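Local coordinates for protein Cow rumen GH26 endo-mannanase (Metagenome, PDB 6UEH) that probably hydrolyses internal beta-1,4-mannosidic linkages of mannans such as galactomannan, as a rumen family 26 endo-mannanase with an accessory domain, at residues A334-Y345 with Q372-V380. Numbering follows the deposited sequence.
Sequences AKTYVEIWKYLY and QWYAGDEYV
Tyr379 shows how one aromatic ring can meet a helix with both face and edge: its face receives the aliphatic chain of Lys342 while its edge meets Tyr345. Lys342 CG lies 3.6 Å from the centroid of the Tyr379 ring, almost on the normal, a CH-pi contact. With CG turned beside its own backbone N (chi1 -67°) and the chain extended beyond, the lysine runs across that face. The CD1 edge of Tyr379 points at the face of Tyr345 in an edge-to-face pair, planes at 75°. At the other end, Ala334 CB sits over the five-membered ring of Trp373 in a second CH-pi contact, Tyr337 CD2 approaches the Trp373 edge at CE3 (3.6 Å), and Trp373 NE1 bonds Asn319 O. A leucine in place of Trp373 would probably take away the flat face under the Ala334 methyl and the edge beside Tyr337, and leave Asn319 O without its indole donor. Between these aromatic ends, Ala375 CB packs 3.4 Å from Trp341 CD1, and Val338 CG1 lies against Ala375 CA.

The direct hydrogen bond joining helix and loop is Trp341 NE1 to Tyr379 O (2.9 Å). Tyr379 O lies in the indole plane, nearly straight ahead of the N-H (162°), while the donor stands well above the carbonyl plane. Water extends the polar contacts: one molecule links Lys342 NZ, Ala375 O and Glu378 OE2, and another joins Tyr345 OH to Glu378 O; Ser146 also bonds that hydroxyl.

In the family 26 TIM barrel, helix 334-351 thus packs against the loop leading from strand 357-362 to strand 382-387. Tyr337 OH bonds Leu311 O and Gln361, whose side chain also accepts from Ala375 N, while Ile340 and Leu344 face helix 280-301.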
ATOM      1  N   ALA A 334      -7.599 -14.282   7.623  1.00 21.41           N
ATOM      2  CA  ALA A 334      -6.846 -14.184   6.377  1.00 20.61           C
ATOM      3  C   ALA A 334      -7.068 -15.380   5.453  1.00 21.12           C
ATOM      4  O   ALA A 334      -7.293 -15.208   4.258  1.00 20.32           O
ATOM      5  CB  ALA A 334      -5.360 -14.022   6.678  1.00 20.64           C
ATOM      6  N   LYS A 335      -7.003 -16.587   6.009  1.00 23.36           N
ATOM      7  CA  LYS A 335      -7.133 -17.800   5.207  1.00 24.06           C
ATOM      8  C   LYS A 335      -8.486 -17.865   4.502  1.00 23.85           C
ATOM      9  O   LYS A 335      -8.556 -18.129   3.299  1.00 23.20           O
ATOM     10  CB  LYS A 335      -6.937 -19.042   6.075  1.00 26.71           C
ATOM     11  CG  LYS A 335      -7.034 -20.351   5.303  1.00 29.44           C
ATOM     12  CD  LYS A 335      -6.954 -21.553   6.229  1.00 32.64           C
ATOM     13  CE  LYS A 335      -7.055 -22.858   5.451  1.00 35.13           C
ATOM     14  NZ  LYS A 335      -8.336 -22.969   4.695  1.00 35.88           N
ATOM     15  N   THR A 336      -9.554 -17.618   5.252  1.00 23.20           N
ATOM     16  CA  THR A 336     -10.895 -17.604   4.677  1.00 22.12           C
ATOM     17  C   THR A 336     -11.024 -16.492   3.644  1.00 21.44           C
ATOM     18  O   THR A 336     -11.625 -16.687   2.584  1.00 23.05           O
ATOM     19  CB  THR A 336     -11.976 -17.429   5.762  1.00 21.23           C
ATOM     20  OG1 THR A 336     -11.978 -18.574   6.622  1.00 22.30           O
ATOM     21  CG2 THR A 336     -13.355 -17.277   5.126  1.00 20.65           C
ATOM     22  N   TYR A 337     -10.446 -15.333   3.947  1.00 19.39           N
ATOM     23  CA  TYR A 337     -10.516 -14.197   3.037  1.00 18.43           C
ATOM     24  C   TYR A 337      -9.901 -14.514   1.677  1.00 19.20           C
ATOM     25  O   TYR A 337     -10.486 -14.204   0.641  1.00 20.01           O
ATOM     26  CB  TYR A 337      -9.819 -12.964   3.622  1.00 18.04           C
ATOM     27  CG  TYR A 337      -9.573 -11.915   2.563  1.00 17.85           C
ATOM     28  CD1 TYR A 337     -10.614 -11.129   2.084  1.00 17.05           C
ATOM     29  CD2 TYR A 337      -8.308 -11.736   2.010  1.00 18.12           C
ATOM     30  CE1 TYR A 337     -10.402 -10.183   1.097  1.00 16.59           C
ATOM     31  CE2 TYR A 337      -8.088 -10.791   1.025  1.00 17.90           C
ATOM     32  CZ  TYR A 337      -9.138 -10.018   0.572  1.00 17.26           C
ATOM     33  OH  TYR A 337      -8.920  -9.073  -0.411  1.00 16.92           O
ATOM     34  N   VAL A 338      -8.712 -15.113   1.689  1.00 19.30           N
ATOM     35  CA  VAL A 338      -8.022 -15.464   0.452  1.00 18.13           C
ATOM     36  C   VAL A 338      -8.873 -16.422  -0.379  1.00 18.69           C
ATOM     37  O   VAL A 338      -8.943 -16.299  -1.604  1.00 18.67           O
ATOM     38  CB  VAL A 338      -6.635 -16.095   0.736  1.00 20.18           C
ATOM     39  CG1 VAL A 338      -6.026 -16.671  -0.534  1.00 19.99           C
ATOM     40  CG2 VAL A 338      -5.699 -15.062   1.350  1.00 19.87           C
ATOM     41  N   GLU A 339      -9.539 -17.358   0.292  1.00 19.33           N
ATOM     42  CA  GLU A 339     -10.430 -18.294  -0.387  1.00 20.43           C
ATOM     43  C   GLU A 339     -11.603 -17.558  -1.037  1.00 19.46           C
ATOM     44  O   GLU A 339     -12.034 -17.912  -2.133  1.00 19.75           O
ATOM     45  CB  GLU A 339     -10.935 -19.361   0.588  1.00 23.36           C
ATOM     46  CG  GLU A 339      -9.834 -20.269   1.128  1.00 27.39           C
ATOM     47  CD  GLU A 339     -10.345 -21.297   2.124  1.00 33.81           C
ATOM     48  OE1 GLU A 339      -9.521 -21.858   2.878  1.00 36.57           O
ATOM     49  OE2 GLU A 339     -11.569 -21.548   2.151  1.00 35.73           O
ATOM     50  N   ILE A 340     -12.105 -16.527  -0.366  1.00 18.88           N
ATOM     51  CA  ILE A 340     -13.189 -15.715  -0.911  1.00 18.74           C
ATOM     52  C   ILE A 340     -12.725 -14.946  -2.148  1.00 17.72           C
ATOM     53  O   ILE A 340     -13.443 -14.876  -3.145  1.00 16.35           O
ATOM     54  CB  ILE A 340     -13.740 -14.727   0.137  1.00 19.29           C
ATOM     55  CG1 ILE A 340     -14.366 -15.493   1.305  1.00 21.33           C
ATOM     56  CG2 ILE A 340     -14.760 -13.787  -0.492  1.00 18.70           C
ATOM     57  CD1 ILE A 340     -14.911 -14.605   2.403  1.00 15.49           C
ATOM     58  N   TRP A 341     -11.519 -14.381  -2.081  1.00 17.11           N
ATOM     59  CA  TRP A 341     -10.934 -13.686  -3.226  1.00 16.06           C
ATOM     60  C   TRP A 341     -10.806 -14.615  -4.429  1.00 16.30           C
ATOM     61  O   TRP A 341     -11.173 -14.254  -5.550  1.00 16.21           O
ATOM     62  CB  TRP A 341      -9.559 -13.111  -2.872  1.00 15.86           C
ATOM     63  CG  TRP A 341      -8.864 -12.442  -4.031  1.00 15.53           C
ATOM     64  CD1 TRP A 341      -8.132 -13.049  -5.015  1.00 16.22           C
ATOM     65  CD2 TRP A 341      -8.833 -11.038  -4.321  1.00 15.86           C
ATOM     66  NE1 TRP A 341      -7.650 -12.110  -5.896  1.00 16.00           N
ATOM     67  CE2 TRP A 341      -8.067 -10.868  -5.495  1.00 15.91           C
ATOM     68  CE3 TRP A 341      -9.379  -9.908  -3.703  1.00 15.70           C
ATOM     69  CZ2 TRP A 341      -7.834  -9.615  -6.060  1.00 16.21           C
ATOM     70  CZ3 TRP A 341      -9.146  -8.663  -4.268  1.00 15.30           C
ATOM     71  CH2 TRP A 341      -8.383  -8.528  -5.434  1.00 15.40           C
ATOM     72  N   LYS A 342     -10.273 -15.808  -4.191  1.00 17.31           N
ATOM     73  CA  LYS A 342     -10.115 -16.794  -5.254  1.00 18.16           C
ATOM     74  C   LYS A 342     -11.470 -17.197  -5.826  1.00 17.08           C
ATOM     75  O   LYS A 342     -11.604 -17.402  -7.032  1.00 17.22           O
ATOM     76  CB  LYS A 342      -9.361 -18.023  -4.742  1.00 19.45           C
ATOM     77  CG  LYS A 342      -7.906 -17.747  -4.388  1.00 20.87           C
ATOM     78  CD  LYS A 342      -7.187 -19.016  -3.958  1.00 23.42           C
ATOM     79  CE  LYS A 342      -5.728 -18.740  -3.640  1.00 25.22           C
ATOM     80  NZ  LYS A 342      -5.018 -19.969  -3.186  1.00 27.47           N
ATOM     81  N   TYR A 343     -12.471 -17.299  -4.956  1.00 17.31           N
ATOM     82  CA  TYR A 343     -13.834 -17.615  -5.374  1.00 17.84           C
ATOM     83  C   TYR A 343     -14.348 -16.579  -6.367  1.00 17.00           C
ATOM     84  O   TYR A 343     -14.845 -16.926  -7.437  1.00 17.66           O
ATOM     85  CB  TYR A 343     -14.764 -17.691  -4.156  1.00 17.38           C
ATOM     86  CG  TYR A 343     -16.186 -18.116  -4.464  1.00 17.41           C
ATOM     87  CD1 TYR A 343     -17.143 -17.188  -4.859  1.00 16.84           C
ATOM     88  CD2 TYR A 343     -16.576 -19.443  -4.340  1.00 18.41           C
ATOM     89  CE1 TYR A 343     -18.445 -17.574  -5.133  1.00 18.03           C
ATOM     90  CE2 TYR A 343     -17.875 -19.837  -4.609  1.00 19.17           C
ATOM     91  CZ  TYR A 343     -18.805 -18.898  -5.006  1.00 19.43           C
ATOM     92  OH  TYR A 343     -20.098 -19.289  -5.278  1.00 20.27           O
ATOM     93  N   LEU A 344     -14.220 -15.306  -6.004  1.00 15.83           N
ATOM     94  CA  LEU A 344     -14.678 -14.211  -6.853  1.00 15.68           C
ATOM     95  C   LEU A 344     -13.904 -14.168  -8.167  1.00 16.44           C
ATOM     96  O   LEU A 344     -14.489 -13.998  -9.238  1.00 17.08           O
ATOM     97  CB  LEU A 344     -14.545 -12.873  -6.122  1.00 13.55           C
ATOM     98  CG  LEU A 344     -14.935 -11.626  -6.921  1.00 13.50           C
ATOM     99  CD1 LEU A 344     -16.400 -11.681  -7.348  1.00 14.49           C
ATOM    100  CD2 LEU A 344     -14.652 -10.363  -6.121  1.00 13.74           C
ATOM    101  N   TYR A 345     -12.588 -14.330  -8.072  1.00 15.44           N
ATOM    102  CA  TYR A 345     -11.715 -14.333  -9.242  1.00 15.35           C
ATOM    103  C   TYR A 345     -12.125 -15.429 -10.220  1.00 17.12           C
ATOM    104  O   TYR A 345     -12.260 -15.186 -11.419  1.00 16.90           O
ATOM    105  CB  TYR A 345     -10.257 -14.521  -8.813  1.00 16.06           C
ATOM    106  CG  TYR A 345      -9.232 -14.382  -9.922  1.00 16.69           C
ATOM    107  CD1 TYR A 345      -9.014 -15.410 -10.831  1.00 17.53           C
ATOM    108  CD2 TYR A 345      -8.456 -13.233 -10.036  1.00 16.27           C
ATOM    109  CE1 TYR A 345      -8.070 -15.290 -11.837  1.00 18.38           C
ATOM    110  CE2 TYR A 345      -7.506 -13.107 -11.037  1.00 12.89           C
ATOM    111  CZ  TYR A 345      -7.318 -14.139 -11.933  1.00 16.55           C
ATOM    112  OH  TYR A 345      -6.376 -14.021 -12.931  1.00 16.32           O
ATOM    113  N   GLN A 372      -0.303 -12.668   4.839  1.00 20.03           N
ATOM    114  CA  GLN A 372      -1.229 -13.797   4.823  1.00 23.37           C
ATOM    115  C   GLN A 372      -2.557 -13.425   4.167  1.00 22.16           C
ATOM    116  O   GLN A 372      -3.375 -14.294   3.873  1.00 22.34           O
ATOM    117  CB  GLN A 372      -1.469 -14.318   6.240  1.00 24.95           C
ATOM    118  CG  GLN A 372      -0.220 -14.873   6.906  1.00 27.41           C
ATOM    119  CD  GLN A 372      -0.523 -15.589   8.204  1.00 30.13           C
ATOM    120  OE1 GLN A 372      -1.631 -16.086   8.407  1.00 31.25           O
ATOM    121  NE2 GLN A 372       0.461 -15.645   9.094  1.00 30.55           N
ATOM    122  N   TRP A 373      -2.761 -12.132   3.934  1.00 19.17           N
ATOM    123  CA  TRP A 373      -3.966 -11.650   3.267  1.00 20.07           C
ATOM    124  C   TRP A 373      -3.753 -11.498   1.761  1.00 18.25           C
ATOM    125  O   TRP A 373      -4.628 -11.006   1.049  1.00 17.86           O
ATOM    126  CB  TRP A 373      -4.412 -10.314   3.866  1.00 19.96           C
ATOM    127  CG  TRP A 373      -4.777 -10.398   5.314  1.00 20.78           C
ATOM    128  CD1 TRP A 373      -3.925 -10.365   6.380  1.00 21.63           C
ATOM    129  CD2 TRP A 373      -6.097 -10.523   5.859  1.00 21.67           C
ATOM    130  NE1 TRP A 373      -4.631 -10.464   7.554  1.00 22.92           N
ATOM    131  CE2 TRP A 373      -5.966 -10.563   7.262  1.00 23.07           C
ATOM    132  CE3 TRP A 373      -7.374 -10.604   5.297  1.00 19.16           C
ATOM    133  CZ2 TRP A 373      -7.067 -10.682   8.110  1.00 23.32           C
ATOM    134  CZ3 TRP A 373      -8.464 -10.723   6.141  1.00 22.71           C
ATOM    135  CH2 TRP A 373      -8.304 -10.760   7.533  1.00 23.73           C
ATOM    136  N   TYR A 374      -2.585 -11.920   1.284  1.00 18.41           N
ATOM    137  CA  TYR A 374      -2.262 -11.869  -0.140  1.00 18.18           C
ATOM    138  C   TYR A 374      -2.710 -13.153  -0.834  1.00 20.63           C
ATOM    139  O   TYR A 374      -2.382 -14.252  -0.390  1.00 19.51           O
ATOM    140  CB  TYR A 374      -0.761 -11.640  -0.335  1.00 18.22           C
ATOM    141  CG  TYR A 374      -0.302 -11.586  -1.777  1.00 18.50           C
ATOM    142  CD1 TYR A 374      -0.902 -10.725  -2.690  1.00 17.59           C
ATOM    143  CD2 TYR A 374       0.753 -12.375  -2.216  1.00 19.02           C
ATOM    144  CE1 TYR A 374      -0.476 -10.667  -4.003  1.00 18.61           C
ATOM    145  CE2 TYR A 374       1.186 -12.323  -3.528  1.00 18.89           C
ATOM    146  CZ  TYR A 374       0.571 -11.468  -4.417  1.00 19.94           C
ATOM    147  OH  TYR A 374       1.004 -11.415  -5.722  1.00 18.54           O
ATOM    148  N   ALA A 375      -3.462 -13.010  -1.921  1.00 20.01           N
ATOM    149  CA  ALA A 375      -4.060 -14.159  -2.594  1.00 20.64           C
ATOM    150  C   ALA A 375      -3.092 -14.886  -3.529  1.00 22.56           C
ATOM    151  O   ALA A 375      -3.421 -15.948  -4.057  1.00 24.46           O
ATOM    152  CB  ALA A 375      -5.290 -13.726  -3.364  1.00 18.96           C
ATOM    153  N   GLY A 376      -1.910 -14.318  -3.740  1.00 19.46           N
ATOM    154  CA  GLY A 376      -0.900 -14.971  -4.558  1.00 20.07           C
ATOM    155  C   GLY A 376      -0.728 -14.354  -5.934  1.00 19.85           C
ATOM    156  O   GLY A 376      -1.634 -13.702  -6.451  1.00 20.00           O
ATOM    157  N   ASP A 377       0.439 -14.582  -6.532  1.00 20.34           N
ATOM    158  CA  ASP A 377       0.799 -13.972  -7.813  1.00 20.31           C
ATOM    159  C   ASP A 377      -0.162 -14.317  -8.945  1.00 23.55           C
ATOM    160  O   ASP A 377      -0.320 -13.542  -9.888  1.00 20.33           O
ATOM    161  CB  ASP A 377       2.214 -14.389  -8.222  1.00 23.91           C
ATOM    162  CG  ASP A 377       3.281 -13.810  -7.315  1.00 24.98           C
ATOM    163  OD1 ASP A 377       2.984 -12.839  -6.586  1.00 23.46           O
ATOM    164  OD2 ASP A 377       4.418 -14.321  -7.339  1.00 26.78           O
ATOM    165  N   GLU A 378      -0.796 -15.481  -8.858  1.00 23.88           N
ATOM    166  CA  GLU A 378      -1.646 -15.957  -9.941  1.00 26.35           C
ATOM    167  C   GLU A 378      -3.083 -15.436  -9.830  1.00 24.22           C
ATOM    168  O   GLU A 378      -3.908 -15.690 -10.706  1.00 24.64           O
ATOM    169  CB  GLU A 378      -1.627 -17.492  -9.987  1.00 31.06           C
ATOM    170  CG  GLU A 378      -2.336 -18.194  -8.830  1.00 35.30           C
ATOM    171  CD  GLU A 378      -1.530 -18.226  -7.530  1.00 39.18           C
ATOM    172  OE1 GLU A 378      -0.446 -17.609  -7.464  1.00 39.70           O
ATOM    173  OE2 GLU A 378      -1.985 -18.881  -6.568  1.00 41.17           O
ATOM    174  N   TYR A 379      -3.371 -14.689  -8.766  1.00 22.06           N
ATOM    175  CA  TYR A 379      -4.719 -14.165  -8.541  1.00 21.61           C
ATOM    176  C   TYR A 379      -4.774 -12.642  -8.397  1.00 20.80           C
ATOM    177  O   TYR A 379      -5.853 -12.077  -8.213  1.00 18.63           O
ATOM    178  CB  TYR A 379      -5.332 -14.799  -7.290  1.00 22.70           C
ATOM    179  CG  TYR A 379      -5.858 -16.200  -7.493  1.00 25.20           C
ATOM    180  CD1 TYR A 379      -7.115 -16.417  -8.044  1.00 27.01           C
ATOM    181  CD2 TYR A 379      -5.110 -17.306  -7.119  1.00 26.85           C
ATOM    182  CE1 TYR A 379      -7.605 -17.697  -8.228  1.00 29.25           C
ATOM    183  CE2 TYR A 379      -5.589 -18.592  -7.300  1.00 29.00           C
ATOM    184  CZ  TYR A 379      -6.838 -18.780  -7.854  1.00 30.84           C
ATOM    185  OH  TYR A 379      -7.323 -20.054  -8.036  1.00 34.49           O
ATOM    186  N   VAL A 380      -3.618 -11.987  -8.460  1.00 18.63           N
ATOM    187  CA  VAL A 380      -3.525 -10.548  -8.212  1.00 17.86           C
ATOM    188  C   VAL A 380      -2.634  -9.868  -9.260  1.00 18.95           C
ATOM    189  O   VAL A 380      -1.599 -10.415  -9.643  1.00 19.41           O
ATOM    190  CB  VAL A 380      -2.971 -10.258  -6.789  1.00 18.62           C
ATOM    191  CG1 VAL A 380      -2.886  -8.761  -6.529  1.00 16.76           C
ATOM    192  CG2 VAL A 380      -3.833 -10.932  -5.723  1.00 18.83           C
TER
HETATM  193  O   HOH W   1      -2.349 -18.353  -3.756  1.00 29.38           O
HETATM  194  O   HOH W   2      -5.238 -16.507 -13.218  1.00 23.04           O